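Local coordinates for protein oxygenase-reductase (Streptomyces fradiae, PDB 4OSP) that reduces the C-6 ketone of angucyclinones in urdamycin biosynthesis, using NADPH, as the C-terminal short-chain dehydrogenase/reductase domain of a longer oxygenase-reductase, at residues I193-G199 and I249-D255. Sequence-based numbering, arbitrary orientation.
Sequences ITVNSVG and ITGSYLD
Ser197 and Val198 pair with Tyr253 and Leu254 in a buried parallel strand contact that joins strand 194-204 to strand 253-256 toward one end of the sheet within this chain, with strand 151-155 bonded along the other edge of strand 194-204. The ladder runs from Ser197 N to Ser252 O (2.9 Å), from Leu254 N to Ser197 O and from Gly199 N to Leu254 O, the last nearly straight at 175°. Ahead of it, residues 249-252 follow strand 194-204 as a loop, and side chains take over much of the pairing. Thr250 OG1, set anti to its own nitrogen (chi1 -165°), accepts from Val195 N at 2.9 Å, so replacing a backbone acceptor, and gives its proton to a water. Gly251 N returns a bond to Val195 O (2.7 Å). The amide of Asn196 ties the strand to the loop: ND2 donates to Ile249 O at 2.8 Å, with that oxygen lying in the amide plane, while OD1 accepts from Ser252 N (3.0 Å) and Ser252 OG (2.9 Å), which arrive from opposite faces. Three bonds thus fix the rotation of this buried amide. On the face bearing Ser197, the Tyr253 ring reaches along the strand and lays one face over Gly199 N; having no side chain, Gly199 lets Tyr253 OH come within 3.3 Å of its CA. Arg161 makes a cation-pi contact with the ring, and Ser197 OG bonds Thr181 and Asp178 of helix 168-187. On the other face, Val198 and Leu254 both pack on Leu241 of helix 231-242. Gly259 and Asp255 of the second subunit pack on Thr250 and Ser252, respectively. Pairing of the last strand with its parallel neighbour, across helices 213-220 and 231-242, matches the last beta-alpha-beta unit of the short-chain dehydrogenase/reductase (Rossmann) fold.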
loop_
_atom_site.group_PDB
_atom_site.type_symbol
_atom_site.label_atom_id
_atom_site.label_comp_id
_atom_site.label_asym_id
_atom_site.label_seq_id
_atom_site.Cartn_x
_atom_site.Cartn_y
_atom_site.Cartn_z
ATOM N N ILE B 193 -18.506 -1.278 -14.776
ATOM C CA ILE B 193 -18.796 -0.398 -13.660
ATOM C C ILE B 193 -17.508 -0.218 -12.872
ATOM O O ILE B 193 -16.847 -1.195 -12.546
ATOM C CB ILE B 193 -19.893 -1.012 -12.756
ATOM C CG1 ILE B 193 -21.195 -1.204 -13.551
ATOM C CG2 ILE B 193 -20.137 -0.150 -11.533
ATOM C CD1 ILE B 193 -22.090 -2.307 -13.011
ATOM N N THR B 194 -17.127 1.027 -12.600
ATOM C CA THR B 194 -15.970 1.277 -11.728
ATOM C C THR B 194 -16.403 1.330 -10.273
ATOM O O THR B 194 -17.521 1.747 -9.963
ATOM C CB THR B 194 -15.204 2.569 -12.085
ATOM O OG1 THR B 194 -15.940 3.707 -11.623
ATOM C CG2 THR B 194 -14.949 2.668 -13.598
ATOM N N VAL B 195 -15.505 0.888 -9.389
ATOM C CA VAL B 195 -15.744 0.873 -7.956
ATOM C C VAL B 195 -14.488 1.438 -7.286
ATOM O O VAL B 195 -13.400 0.877 -7.407
ATOM C CB VAL B 195 -16.026 -0.568 -7.430
ATOM C CG1 VAL B 195 -16.627 -0.526 -6.036
ATOM C CG2 VAL B 195 -16.970 -1.325 -8.366
ATOM N N ASN B 196 -14.637 2.574 -6.613
ATOM C CA ASN B 196 -13.502 3.227 -5.978
ATOM C C ASN B 196 -13.826 3.719 -4.569
ATOM O O ASN B 196 -14.993 3.857 -4.188
ATOM C CB ASN B 196 -13.001 4.387 -6.844
ATOM C CG ASN B 196 -12.347 3.917 -8.127
ATOM O OD1 ASN B 196 -11.233 3.378 -8.113
ATOM N ND2 ASN B 196 -13.026 4.125 -9.243
ATOM N N SER B 197 -12.778 3.970 -3.801
ATOM C CA SER B 197 -12.898 4.516 -2.451
ATOM C C SER B 197 -12.305 5.917 -2.446
ATOM O O SER B 197 -11.365 6.202 -3.181
ATOM C CB SER B 197 -12.139 3.645 -1.454
ATOM O OG SER B 197 -12.899 2.522 -1.071
ATOM N N VAL B 198 -12.899 6.797 -1.648
ATOM C CA VAL B 198 -12.379 8.134 -1.432
ATOM C C VAL B 198 -12.178 8.304 0.078
ATOM O O VAL B 198 -13.098 8.056 0.859
ATOM C CB VAL B 198 -13.353 9.216 -1.962
ATOM C CG1 VAL B 198 -12.793 10.609 -1.699
ATOM C CG2 VAL B 198 -13.606 9.031 -3.455
ATOM N N GLY B 199 -10.968 8.685 0.478
ATOM C CA GLY B 199 -10.632 8.840 1.891
ATOM C C GLY B 199 -10.462 10.294 2.291
ATOM O O GLY B 199 -9.511 10.952 1.869
ATOM N N ILE B 249 -10.099 4.285 -13.971
ATOM C CA ILE B 249 -9.731 4.077 -12.571
ATOM C C ILE B 249 -10.769 3.194 -11.875
ATOM O O ILE B 249 -11.950 3.562 -11.762
ATOM C CB ILE B 249 -9.602 5.415 -11.800
ATOM C CG1 ILE B 249 -8.571 6.335 -12.471
ATOM C CG2 ILE B 249 -9.243 5.166 -10.335
ATOM C CD1 ILE B 249 -8.616 7.759 -11.947
ATOM N N THR B 250 -10.333 2.032 -11.408
ATOM C CA THR B 250 -11.194 1.180 -10.593
ATOM C C THR B 250 -10.433 0.381 -9.530
ATOM O O THR B 250 -9.237 0.130 -9.666
ATOM C CB THR B 250 -12.072 0.255 -11.454
ATOM O OG1 THR B 250 -13.120 -0.288 -10.643
ATOM C CG2 THR B 250 -11.240 -0.860 -12.065
ATOM N N GLY B 251 -11.132 0.006 -8.466
ATOM C CA GLY B 251 -10.530 -0.753 -7.382
ATOM C C GLY B 251 -9.539 0.029 -6.540
ATOM O O GLY B 251 -8.814 -0.551 -5.736
ATOM N N SER B 252 -9.503 1.346 -6.712
ATOM C CA SER B 252 -8.470 2.145 -6.072
ATOM C C SER B 252 -9.013 3.035 -4.962
ATOM O O SER B 252 -10.221 3.097 -4.732
ATOM C CB SER B 252 -7.705 2.976 -7.107
ATOM O OG SER B 252 -8.496 4.051 -7.570
ATOM N N TYR B 253 -8.095 3.708 -4.272
ATOM C CA TYR B 253 -8.396 4.544 -3.125
ATOM C C TYR B 253 -7.860 5.954 -3.430
ATOM O O TYR B 253 -6.678 6.131 -3.678
ATOM C CB TYR B 253 -7.738 3.938 -1.870
ATOM C CG TYR B 253 -7.860 4.765 -0.589
ATOM C CD1 TYR B 253 -6.963 5.802 -0.321
ATOM C CD2 TYR B 253 -8.857 4.479 0.379
ATOM C CE1 TYR B 253 -7.053 6.546 0.844
ATOM C CE2 TYR B 253 -8.959 5.234 1.544
ATOM C CZ TYR B 253 -8.054 6.268 1.768
ATOM O OH TYR B 253 -8.118 7.029 2.923
ATOM N N LEU B 254 -8.747 6.941 -3.471
ATOM C CA LEU B 254 -8.330 8.327 -3.685
ATOM C C LEU B 254 -8.118 9.071 -2.374
ATOM O O LEU B 254 -8.968 9.056 -1.483
ATOM C CB LEU B 254 -9.311 9.068 -4.597
ATOM C CG LEU B 254 -9.021 8.761 -6.065
ATOM C CD1 LEU B 254 -9.808 7.545 -6.518
ATOM C CD2 LEU B 254 -9.283 9.950 -6.970
ATOM N N ASP B 255 -6.962 9.709 -2.260
ATOM C CA ASP B 255 -6.551 10.331 -1.016
ATOM C C ASP B 255 -6.946 11.802 -1.012
ATOM O O ASP B 255 -6.134 12.686 -1.307
ATOM C CB ASP B 255 -5.045 10.152 -0.828
ATOM C CG ASP B 255 -4.521 10.822 0.419
ATOM O OD1 ASP B 255 -5.315 11.182 1.320
ATOM O OD2 ASP B 255 -3.293 10.994 0.501
HETATM O O HOH W 1 -14.573 -2.137 -12.007
#